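Local structure of aminotransferase (Streptomyces pactum, 4ZM4) at residues S122-V127 / H151-T156; A214-P219 / M247-E252; V253-R258 / G366-V371. The protein belongs to the class-III aminotransferases, pyridoxal-phosphate-dependent proteins of fold type I, and is modelled here as a dimer with the ligand P3B bound. The protein carries 1 engineered substitution. One frame throughout, in Å; residues are numbered along the deposited sequence.

Contact 1: S122-V127 / H151-T156; sequences SGTEAV and HGWSET. With P3B ((3E,4R,5R)-4,5-dihydroxy-3-{[(Z)-{3-hydroxy-2-methyl-5-[(phosphonooxy)methyl]pyridin-4(1H)-ylidene}methyl]imino}cyclohex-1-ene-1-carboxylic acid), chain H.
Thr124 OG1 is gripped from two sides: it receives the backbone N-H of Trp153 and donates a hydrogen bond to phosphate oxygen OAH of P3B, 2.5 Å from OG1. The bond from Trp153 N to OG1 is longer, 3.2 Å, and moderately bent at 148°. Trp153 NE1 lies near the same hydroxyl but at a poor angle, and does not bond to it. With OG1 anti to the carbonyl carbon (chi1 -72°), the methyl CG2 turns to the indole and sits over one face of its five-membered ring, 3.7 Å from the centroid and 6° off the normal, a well-centred CH-pi contact. The Trp153 ring also meets His307 of the second subunit edge-to-face.

Beside Thr124, Gly152 brings a bare CA to within 3.1 Å of OG1, an approach that the lack of a side chain permits. Nearly one turn further along helix 123-138, the CG1 branch of Val127 packs against His151, 3.2 Å from its carbonyl O and close to CB. That carbonyl accepts a hydrogen bond from a water, which donates as well to Thr124 O and accepts from Ser154 OG, stitching the loop to the helix on the side away from the phosphate. The His151 ring itself leads off to Asp251.

Ser122 N-caps the helix, its OG accepting from Glu125 N at 3.1 Å. At the helix start Gly123 N bonds to phosphate oxygen OAC (3.1 Å), and Thr124 N joins its own hydroxyl on OAH. This is a phosphate-binding helix N-terminus, where the first backbone N-H groups of the helix, and probably its dipole, help to stabilise the negative charge of the phosphate.

Contact 2: A214-P219 / M247-E252; sequences AVIVEP and MLVFDE. With P3B ((3E,4R,5R)-4,5-dihydroxy-3-{[(Z)-{3-hydroxy-2-methyl-5-[(phosphonooxy)methyl]pyridin-4(1H)-ylidene}methyl]imino}cyclohex-1-ene-1-carboxylic acid), chain H.
Val217 and Phe250 lie side by side on one face of the sheet and point the same way, with Val217 CG1 3.6 Å from ring atom Phe250 CD1. Pro219, just beyond the strand end, crosses to the same ring: its CG stands over one face, 3.9 Å from the centroid and 27° off the normal, nearer the rim than the middle. A little earlier, Leu248 CD1 turns toward Val215 and Val217 on that face, at loose range. Ile216 and Val249 share the other face and meet at an oblique angle, Ile216 CD1 to Val249 CG1 at 4.1 Å; Ala214 CB touches the second branch, Val249 CG2.

Between the two faces, the backbones run parallel, 16° apart, and exchange four hydrogen bonds: Val215 and Val217 give to Met247 O and Val249 O, while Val249 and Asp251 give back to Val215 O and Val217 O. The closing bond, Asp251 N to Val217 O, is 2.8 Å. With CG anti to its backbone N (chi1 -174°), Asp251 reaches off the strand end to the ligand, where OD2 accepts a hydrogen bond from P3B NAP at 2.6 Å. An aspartate paired with the pyridine nitrogen is a hallmark of fold-type I pyridoxal-phosphate enzymes.

Strands 212-217 and 247-251, linked through helix 233-244, form a beta-alpha-beta unit within the seven-stranded sheet. That helix packs on Val215 and Leu248; helix 123-138 lies on the opposite face against Ala214, Met247 and Ile216; strands 142-146 and 274-277 flank the pair.

Contact 3: V253-R258 / G366-V371; sequences VITGFR and GTLMSV. With P3B ((3E,4R,5R)-4,5-dihydroxy-3-{[(Z)-{3-hydroxy-2-methyl-5-[(phosphonooxy)methyl]pyridin-4(1H)-ylidene}methyl]imino}cyclohex-1-ene-1-carboxylic acid), chain H.
Arg258 and Thr367 meet tip to side: NH1 gives a hydrogen bond of 2.8 Å to Thr367 OG1, 154° at the hydrogen, with the oxygen only 11° out of the guanidinium plane. Bends at chi2 and chi3 fold the arginine chain so that its end comes back across the threonine at about a right angle. Carbon CD then passes 3.3 Å from the same OG1.

The closely packed part is greasy and centres on Leu368, the first residue of strand 368-373. Its CD1 touches Ile254 CG2 at 3.7 Å and Arg258 CG at 3.8 Å, wedged between the loop's isoleucine and the aliphatic stem of the arginine. Phe422 of the neighbouring strand 421-422 touches all three of these side chains. Thr255 marks the looser side, its CG2 no nearer than 4.2 Å to Leu368 CD2, while its hydroxyl is engaged by Glu252. From Met369 onward the strand leaves the loop and packs instead on strand 360-365 and helix 334-355. The contact has no solvent side: every touching residue is buried, and the contrast is of tightness alone.

On its other flank the loop meets P3B: Ile254 CD1 stands 3.3 Å from OAE, and Val253 CB lies 3.6 Å from NAP. The guanidinium of buried Arg258 is met by several oxygens, with NH1 also bonding to Leu423 O and NH2 to Gly68 O. Such uncharged partners would probably stabilise its positive charge by their dipoles, and the bonds to Thr367 and Leu423 tie the pocket-lining loop to the residues flanking strands 368-373 and 421-422.

The three contacts come in series along the chain, yet all reach P3B. Contacts 1 and 2 have centres about 13 Å apart and touch: His151 ND1 lies 2.8 Å from Asp251 OD2, a probable hydrogen bond that ties 151-156 to the end of strand 247-251. Contact 3 is centred about 16 Å from the centre of contact 2 and about 19 Å from that of contact 1; segment 253-258 continues on from 247-252, and Val253 packs on Gly123. Strands 212-217 and 247-251 are neighbours in the seven-stranded sheet and helix 123-138 packs on it, whereas 366-371 enters the smaller antiparallel sheet. The pocket thus draws on both sheets; the second subunit reaches contact 1.

Contact 1: S122-V127 / H151-T156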
loop_
_atom_site.group_PDB
_atom_site.type_symbol
_atom_site.label_atom_id
_atom_site.label_comp_id
_atom_site.label_asym_id
_atom_site.label_seq_id
_atom_site.Cartn_x
_atom_site.Cartn_y
_atom_site.Cartn_z
ATOM N N SER B 122 1.021 3.351 -1.363
ATOM C CA SER B 122 0.732 4.149 -0.164
ATOM C C SER B 122 1.897 5.049 0.232
ATOM O O SER B 122 3.027 4.791 -0.161
ATOM C CB SER B 122 0.451 3.216 0.986
ATOM O OG SER B 122 1.624 2.499 1.312
ATOM N N GLY B 123 1.614 6.105 0.984
ATOM C CA GLY B 123 2.655 6.955 1.493
ATOM C C GLY B 123 3.654 6.209 2.363
ATOM O O GLY B 123 4.853 6.486 2.351
ATOM N N THR B 124 3.153 5.258 3.125
ATOM C CA THR B 124 3.980 4.458 3.972
ATOM C C THR B 124 5.029 3.719 3.128
ATOM O O THR B 124 6.228 3.698 3.477
ATOM C CB THR B 124 3.103 3.491 4.818
ATOM O OG1 THR B 124 2.405 4.241 5.824
ATOM C CG2 THR B 124 3.933 2.405 5.492
ATOM N N GLU B 125 4.577 3.065 2.066
ATOM C CA GLU B 125 5.487 2.320 1.163
ATOM C C GLU B 125 6.474 3.262 0.468
ATOM O O GLU B 125 7.662 2.975 0.390
ATOM C CB GLU B 125 4.700 1.528 0.095
ATOM C CG GLU B 125 3.997 0.286 0.577
ATOM C CD GLU B 125 3.265 -0.460 -0.539
ATOM O OE1 GLU B 125 3.093 0.097 -1.659
ATOM O OE2 GLU B 125 2.866 -1.613 -0.291
ATOM N N ALA B 126 5.957 4.383 -0.031
ATOM C CA ALA B 126 6.786 5.349 -0.735
ATOM C C ALA B 126 7.875 5.923 0.161
ATOM O O ALA B 126 9.030 6.036 -0.265
ATOM C CB ALA B 126 5.951 6.449 -1.304
ATOM N N VAL B 127 7.516 6.265 1.390
ATOM C CA VAL B 127 8.501 6.711 2.362
ATOM C C VAL B 127 9.562 5.642 2.630
ATOM O O VAL B 127 10.781 5.937 2.640
ATOM C CB VAL B 127 7.765 7.132 3.684
ATOM C CG1 VAL B 127 8.707 7.199 4.894
ATOM C CG2 VAL B 127 7.064 8.467 3.486
ATOM N N HIS B 151 5.334 10.012 8.888
ATOM C CA HIS B 151 5.775 9.501 7.605
ATOM C C HIS B 151 5.320 8.057 7.331
ATOM O O HIS B 151 5.940 7.327 6.572
ATOM C CB HIS B 151 7.277 9.652 7.547
ATOM C CG HIS B 151 7.718 11.050 7.832
ATOM N ND1 HIS B 151 7.241 12.128 7.114
ATOM C CD2 HIS B 151 8.547 11.554 8.777
ATOM C CE1 HIS B 151 7.758 13.237 7.601
ATOM N NE2 HIS B 151 8.554 12.919 8.613
ATOM N N GLY B 152 4.185 7.683 7.894
ATOM C CA GLY B 152 3.628 6.358 7.701
ATOM C C GLY B 152 4.126 5.454 8.798
ATOM O O GLY B 152 4.782 5.908 9.731
ATOM N N TRP B 153 3.848 4.164 8.664
ATOM C CA TRP B 153 4.025 3.237 9.777
ATOM C C TRP B 153 5.111 2.203 9.540
ATOM O O TRP B 153 5.144 1.173 10.226
ATOM C CB TRP B 153 2.689 2.552 10.086
ATOM C CG TRP B 153 1.919 2.029 8.898
ATOM C CD1 TRP B 153 1.118 2.725 8.067
ATOM C CD2 TRP B 153 1.886 0.678 8.434
ATOM N NE1 TRP B 153 0.592 1.901 7.085
ATOM C CE2 TRP B 153 1.035 0.631 7.318
ATOM C CE3 TRP B 153 2.473 -0.503 8.885
ATOM C CZ2 TRP B 153 0.743 -0.546 6.655
ATOM C CZ3 TRP B 153 2.197 -1.643 8.241
ATOM C CH2 TRP B 153 1.343 -1.671 7.120
ATOM N N SER B 154 6.011 2.467 8.586
ATOM C CA SER B 154 7.123 1.523 8.338
ATOM C C SER B 154 8.023 1.460 9.559
ATOM O O SER B 154 8.076 2.381 10.378
ATOM C CB SER B 154 7.923 1.846 7.068
ATOM O OG SER B 154 8.547 3.132 7.160
ATOM N N GLU B 155 8.759 0.355 9.640
ATOM C CA GLU B 155 9.498 -0.031 10.826
ATOM C C GLU B 155 10.539 1.011 11.321
ATOM O O GLU B 155 10.644 1.200 12.522
ATOM C CB GLU B 155 10.173 -1.393 10.568
ATOM C CG GLU B 155 10.583 -2.123 11.846
ATOM C CD GLU B 155 9.438 -2.872 12.514
ATOM O OE1 GLU B 155 9.667 -3.535 13.532
ATOM O OE2 GLU B 155 8.313 -2.822 11.987
ATOM N N THR B 156 11.243 1.709 10.415
ATOM C CA THR B 156 12.293 2.678 10.815
ATOM C C THR B 156 11.796 4.095 11.106
ATOM O O THR B 156 12.551 4.912 11.651
ATOM C CB THR B 156 13.515 2.728 9.820
ATOM O OG1 THR B 156 13.219 3.516 8.665
ATOM C CG2 THR B 156 13.916 1.295 9.341
HETATM O OAH P3B H . 0.398 5.052 4.514
HETATM P PBA P3B H . -0.496 6.239 3.963
HETATM O OAI P3B H . -1.628 6.312 4.943
HETATM O OAC P3B H . -1.027 6.006 2.558
HETATM O OAQ P3B H . 0.541 7.541 4.127
HETATM C CAM P3B H . 1.428 7.705 5.281
HETATM C CAV P3B H . 1.661 9.051 5.412
HETATM C CAL P3B H . 2.884 9.528 4.963
HETATM N NAP P3B H . 3.128 10.893 5.040
HETATM C CAU P3B H . 2.180 11.760 5.534
HETATM C CAA P3B H . 2.438 13.101 5.638
HETATM C CAW P3B H . 1.028 11.299 5.996
HETATM O OAE P3B H . 0.142 12.203 6.471
HETATM C CAX P3B H . 0.686 9.947 5.932
HETATM C CAJ P3B H . -0.573 9.482 6.450
HETATM N NAO P3B H . -1.413 10.308 7.161
HETATM C CAT P3B H . -2.558 9.850 7.760
HETATM C CAK P3B H . -2.941 8.487 7.892
HETATM C CAS P3B H . -4.071 8.053 8.577
HETATM C CAR P3B H . -4.442 6.696 8.629
HETATM O OAD P3B H . -5.503 6.316 9.149
HETATM O OAB P3B H . -3.717 5.811 8.245
HETATM C CAN P3B H . -5.016 8.915 8.977
HETATM C CAY P3B H . -4.793 10.422 8.773
HETATM O OAF P3B H . -5.294 10.978 10.004
HETATM C CAZ P3B H . -3.313 10.872 8.436
HETATM O OAG P3B H . -3.150 12.201 7.817
HETATM O O HOH W 1 6.652 4.733 6.167
#

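Contact 2: A214-P219 / M247-E252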
loop_
_atom_site.group_PDB
_atom_site.type_symbol
_atom_site.label_atom_id
_atom_site.label_comp_id
_atom_site.label_asym_id
_atom_site.label_seq_id
_atom_site.Cartn_x
_atom_site.Cartn_y
_atom_site.Cartn_z
ATOM N N ALA B 214 19.655 11.065 5.694
ATOM C CA ALA B 214 18.499 11.890 5.282
ATOM C C ALA B 214 17.873 12.642 6.441
ATOM O O ALA B 214 17.861 12.188 7.569
ATOM C CB ALA B 214 17.437 11.036 4.596
ATOM N N VAL B 215 17.329 13.805 6.129
ATOM C CA VAL B 215 16.354 14.444 6.958
ATOM C C VAL B 215 15.009 14.309 6.245
ATOM O O VAL B 215 14.840 14.802 5.119
ATOM C CB VAL B 215 16.652 15.910 7.142
ATOM C CG1 VAL B 215 15.591 16.535 8.037
ATOM C CG2 VAL B 215 18.049 16.098 7.740
ATOM N N ILE B 216 14.029 13.677 6.900
ATOM C CA ILE B 216 12.684 13.640 6.347
ATOM C C ILE B 216 11.803 14.634 7.102
ATOM O O ILE B 216 11.961 14.782 8.334
ATOM C CB ILE B 216 12.083 12.216 6.338
ATOM C CG1 ILE B 216 10.725 12.194 5.633
ATOM C CG2 ILE B 216 11.944 11.669 7.753
ATOM C CD1 ILE B 216 10.309 10.832 5.110
ATOM N N VAL B 217 10.895 15.310 6.375
ATOM C CA VAL B 217 10.138 16.393 6.949
ATOM C C VAL B 217 8.821 16.666 6.202
ATOM O O VAL B 217 8.760 16.549 4.975
ATOM C CB VAL B 217 11.004 17.654 6.971
ATOM C CG1 VAL B 217 11.297 18.103 5.564
ATOM C CG2 VAL B 217 10.330 18.763 7.780
ATOM N N GLU B 218 7.765 16.970 6.952
ATOM C CA GLU B 218 6.541 17.546 6.396
ATOM C C GLU B 218 6.794 19.023 6.234
ATOM O O GLU B 218 6.863 19.759 7.217
ATOM C CB GLU B 218 5.331 17.351 7.319
ATOM C CG GLU B 218 4.804 15.927 7.405
ATOM C CD GLU B 218 3.541 15.841 8.237
ATOM O OE1 GLU B 218 2.592 16.646 7.996
ATOM O OE2 GLU B 218 3.477 14.978 9.145
ATOM N N PRO B 219 6.924 19.500 4.976
ATOM C CA PRO B 219 7.348 20.905 4.832
ATOM C C PRO B 219 6.362 21.862 5.505
ATOM O O PRO B 219 6.774 22.880 6.040
ATOM C CB PRO B 219 7.410 21.119 3.313
ATOM C CG PRO B 219 7.355 19.771 2.713
ATOM C CD PRO B 219 6.691 18.858 3.671
ATOM N N MET B 247 20.630 13.706 2.201
ATOM C CA MET B 247 19.513 13.950 1.272
ATOM C C MET B 247 18.388 14.608 2.042
ATOM O O MET B 247 18.076 14.204 3.169
ATOM C CB MET B 247 19.065 12.653 0.579
ATOM C CG MET B 247 20.182 12.043 -0.258
ATOM S SD MET B 247 19.662 10.679 -1.319
ATOM C CE MET B 247 18.912 11.556 -2.684
ATOM N N LEU B 248 17.812 15.651 1.468
ATOM C CA LEU B 248 16.633 16.284 2.038
ATOM C C LEU B 248 15.396 15.639 1.388
ATOM O O LEU B 248 15.273 15.644 0.156
ATOM C CB LEU B 248 16.648 17.807 1.814
ATOM C CG LEU B 248 15.432 18.616 2.328
ATOM C CD1 LEU B 248 15.137 18.371 3.794
ATOM C CD2 LEU B 248 15.653 20.101 2.092
ATOM N N VAL B 249 14.538 15.043 2.231
ATOM C CA VAL B 249 13.318 14.391 1.786
ATOM C C VAL B 249 12.100 15.188 2.252
ATOM O O VAL B 249 11.815 15.239 3.436
ATOM C CB VAL B 249 13.216 12.933 2.302
ATOM C CG1 VAL B 249 12.071 12.214 1.640
ATOM C CG2 VAL B 249 14.502 12.140 2.018
ATOM N N PHE B 250 11.362 15.771 1.312
ATOM C CA PHE B 250 10.087 16.394 1.644
ATOM C C PHE B 250 9.029 15.333 1.502
ATOM O O PHE B 250 8.813 14.773 0.420
ATOM C CB PHE B 250 9.739 17.573 0.705
ATOM C CG PHE B 250 10.398 18.879 1.062
ATOM C CD1 PHE B 250 11.316 18.985 2.086
ATOM C CD2 PHE B 250 10.125 20.009 0.318
ATOM C CE1 PHE B 250 11.940 20.199 2.382
ATOM C CE2 PHE B 250 10.747 21.222 0.591
ATOM C CZ PHE B 250 11.650 21.314 1.637
ATOM N N ASP B 251 8.342 15.062 2.599
ATOM C CA ASP B 251 7.115 14.260 2.568
ATOM C C ASP B 251 5.997 15.204 2.196
ATOM O O ASP B 251 5.455 15.882 3.041
ATOM C CB ASP B 251 6.858 13.585 3.931
ATOM C CG ASP B 251 5.692 12.641 3.910
ATOM O OD1 ASP B 251 4.932 12.624 2.924
ATOM O OD2 ASP B 251 5.523 11.894 4.913
ATOM N N GLU B 252 5.633 15.206 0.916
ATOM C CA GLU B 252 4.518 15.999 0.435
ATOM C C GLU B 252 3.249 15.182 0.181
ATOM O O GLU B 252 2.435 15.531 -0.671
ATOM C CB GLU B 252 4.947 16.762 -0.813
ATOM C CG GLU B 252 6.083 17.753 -0.549
ATOM C CD GLU B 252 5.825 19.122 -1.135
ATOM O OE1 GLU B 252 4.676 19.598 -1.016
ATOM O OE2 GLU B 252 6.762 19.703 -1.737
HETATM O OAH P3B H . 0.398 5.052 4.514
HETATM P PBA P3B H . -0.496 6.239 3.963
HETATM O OAI P3B H . -1.628 6.312 4.943
HETATM O OAC P3B H . -1.027 6.006 2.558
HETATM O OAQ P3B H . 0.541 7.541 4.127
HETATM C CAM P3B H . 1.428 7.705 5.281
HETATM C CAV P3B H . 1.661 9.051 5.412
HETATM C CAL P3B H . 2.884 9.528 4.963
HETATM N NAP P3B H . 3.128 10.893 5.040
HETATM C CAU P3B H . 2.180 11.760 5.534
HETATM C CAA P3B H . 2.438 13.101 5.638
HETATM C CAW P3B H . 1.028 11.299 5.996
HETATM O OAE P3B H . 0.142 12.203 6.471
HETATM C CAX P3B H . 0.686 9.947 5.932
HETATM C CAJ P3B H . -0.573 9.482 6.450
HETATM N NAO P3B H . -1.413 10.308 7.161
HETATM C CAT P3B H . -2.558 9.850 7.760
HETATM C CAK P3B H . -2.941 8.487 7.892
HETATM C CAS P3B H . -4.071 8.053 8.577
HETATM C CAR P3B H . -4.442 6.696 8.629
HETATM O OAD P3B H . -5.503 6.316 9.149
HETATM O OAB P3B H . -3.717 5.811 8.245
HETATM C CAN P3B H . -5.016 8.915 8.977
HETATM C CAY P3B H . -4.793 10.422 8.773
HETATM O OAF P3B H . -5.294 10.978 10.004
HETATM C CAZ P3B H . -3.313 10.872 8.436
HETATM O OAG P3B H . -3.150 12.201 7.817
#

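Contact 3: V253-R258 / G366-V371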
loop_
_atom_site.group_PDB
_atom_site.type_symbol
_atom_site.label_atom_id
_atom_site.label_comp_id
_atom_site.label_asym_id
_atom_site.label_seq_id
_atom_site.Cartn_x
_atom_site.Cartn_y
_atom_site.Cartn_z
ATOM N N VAL B 253 3.075 14.107 0.933
ATOM C CA VAL B 253 1.909 13.232 0.795
ATOM C C VAL B 253 0.647 14.054 0.960
ATOM O O VAL B 253 -0.284 13.905 0.184
ATOM C CB VAL B 253 1.944 12.063 1.828
ATOM C CG1 VAL B 253 0.548 11.513 2.119
ATOM C CG2 VAL B 253 2.830 10.937 1.317
ATOM N N ILE B 254 0.656 14.980 1.908
ATOM C CA ILE B 254 -0.461 15.879 2.107
ATOM C C ILE B 254 -0.294 17.196 1.327
ATOM O O ILE B 254 -1.229 17.612 0.624
ATOM C CB ILE B 254 -0.688 16.156 3.607
ATOM C CG1 ILE B 254 -1.383 14.943 4.235
ATOM C CG2 ILE B 254 -1.549 17.389 3.818
ATOM C CD1 ILE B 254 -1.467 15.033 5.747
ATOM N N THR B 255 0.866 17.845 1.424
ATOM C CA THR B 255 1.047 19.173 0.813
ATOM C C THR B 255 1.152 19.193 -0.734
ATOM O O THR B 255 0.813 20.207 -1.373
ATOM C CB THR B 255 2.277 19.902 1.390
ATOM O OG1 THR B 255 3.433 19.076 1.225
ATOM C CG2 THR B 255 2.085 20.200 2.826
ATOM N N GLY B 256 1.572 18.090 -1.336
ATOM C CA GLY B 256 1.706 18.036 -2.804
ATOM C C GLY B 256 0.397 18.209 -3.550
ATOM O O GLY B 256 -0.610 17.610 -3.204
ATOM N N PHE B 257 0.408 19.080 -4.540
ATOM C CA PHE B 257 -0.796 19.467 -5.293
ATOM C C PHE B 257 -1.908 19.988 -4.424
ATOM O O PHE B 257 -3.070 20.020 -4.854
ATOM C CB PHE B 257 -1.333 18.322 -6.139
ATOM C CG PHE B 257 -0.266 17.513 -6.809
ATOM C CD1 PHE B 257 0.384 17.984 -7.938
ATOM C CD2 PHE B 257 0.106 16.285 -6.291
ATOM C CE1 PHE B 257 1.378 17.238 -8.525
ATOM C CE2 PHE B 257 1.089 15.530 -6.899
ATOM C CZ PHE B 257 1.721 16.004 -8.012
ATOM N N ARG B 258 -1.579 20.489 -3.242
ATOM C CA ARG B 258 -2.600 20.995 -2.302
ATOM C C ARG B 258 -2.337 22.465 -1.923
ATOM O O ARG B 258 -3.215 23.314 -2.091
ATOM C CB ARG B 258 -2.606 20.079 -1.070
ATOM C CG ARG B 258 -3.197 20.631 0.207
ATOM C CD ARG B 258 -4.694 20.769 0.160
ATOM N NE ARG B 258 -5.405 19.487 0.080
ATOM C CZ ARG B 258 -6.735 19.379 0.082
ATOM N NH1 ARG B 258 -7.504 20.464 0.225
ATOM N NH2 ARG B 258 -7.317 18.190 -0.032
ATOM N N GLY B 366 -3.718 27.476 2.497
ATOM C CA GLY B 366 -4.622 27.187 1.438
ATOM C C GLY B 366 -5.856 26.529 2.006
ATOM O O GLY B 366 -6.507 27.073 2.885
ATOM N N THR B 367 -6.155 25.326 1.515
ATOM C CA THR B 367 -7.313 24.571 1.957
ATOM C C THR B 367 -6.973 23.575 3.071
ATOM O O THR B 367 -7.806 22.748 3.457
ATOM C CB THR B 367 -7.936 23.832 0.751
ATOM O OG1 THR B 367 -6.915 23.197 -0.036
ATOM C CG2 THR B 367 -8.680 24.810 -0.112
ATOM N N LEU B 368 -5.737 23.622 3.548
ATOM C CA LEU B 368 -5.280 22.809 4.684
ATOM C C LEU B 368 -5.469 23.725 5.882
ATOM O O LEU B 368 -5.073 24.899 5.842
ATOM C CB LEU B 368 -3.822 22.503 4.510
ATOM C CG LEU B 368 -3.229 21.127 4.612
ATOM C CD1 LEU B 368 -4.029 20.080 3.881
ATOM C CD2 LEU B 368 -1.838 21.209 4.039
ATOM N N MET B 369 -6.154 23.242 6.907
ATOM C CA MET B 369 -6.664 24.112 7.959
ATOM C C MET B 369 -6.816 23.359 9.304
ATOM O O MET B 369 -7.449 22.295 9.337
ATOM C CB MET B 369 -8.018 24.648 7.496
ATOM C CG MET B 369 -8.604 25.743 8.331
ATOM S SD MET B 369 -10.038 26.424 7.461
ATOM C CE MET B 369 -10.593 27.502 8.792
ATOM N N SER B 370 -6.281 23.934 10.388
ATOM C CA SER B 370 -6.516 23.419 11.776
ATOM C C SER B 370 -7.377 24.418 12.561
ATOM O O SER B 370 -7.190 25.633 12.458
ATOM C CB SER B 370 -5.293 22.937 12.614
ATOM O OG SER B 370 -4.359 23.943 12.915
ATOM N N VAL B 371 -8.316 23.866 13.320
ATOM C CA VAL B 371 -9.241 24.619 14.161
ATOM C C VAL B 371 -9.307 23.947 15.524
ATOM O O VAL B 371 -9.807 22.838 15.643
ATOM C CB VAL B 371 -10.678 24.666 13.570
ATOM C CG1 VAL B 371 -11.634 25.374 14.527
ATOM C CG2 VAL B 371 -10.690 25.366 12.227
HETATM O OAH P3B H . 0.398 5.052 4.514
HETATM P PBA P3B H . -0.496 6.239 3.963
HETATM O OAI P3B H . -1.628 6.312 4.943
HETATM O OAC P3B H . -1.027 6.006 2.558
HETATM O OAQ P3B H . 0.541 7.541 4.127
HETATM C CAM P3B H . 1.428 7.705 5.281
HETATM C CAV P3B H . 1.661 9.051 5.412
HETATM C CAL P3B H . 2.884 9.528 4.963
HETATM N NAP P3B H . 3.128 10.893 5.040
HETATM C CAU P3B H . 2.180 11.760 5.534
HETATM C CAA P3B H . 2.438 13.101 5.638
HETATM C CAW P3B H . 1.028 11.299 5.996
HETATM O OAE P3B H . 0.142 12.203 6.471
HETATM C CAX P3B H . 0.686 9.947 5.932
HETATM C CAJ P3B H . -0.573 9.482 6.450
HETATM N NAO P3B H . -1.413 10.308 7.161
HETATM C CAT P3B H . -2.558 9.850 7.760
HETATM C CAK P3B H . -2.941 8.487 7.892
HETATM C CAS P3B H . -4.071 8.053 8.577
HETATM C CAR P3B H . -4.442 6.696 8.629
HETATM O OAD P3B H . -5.503 6.316 9.149
HETATM O OAB P3B H . -3.717 5.811 8.245
HETATM C CAN P3B H . -5.016 8.915 8.977
HETATM C CAY P3B H . -4.793 10.422 8.773
HETATM O OAF P3B H . -5.294 10.978 10.004
HETATM C CAZ P3B H . -3.313 10.872 8.436
HETATM O OAG P3B H . -3.150 12.201 7.817
#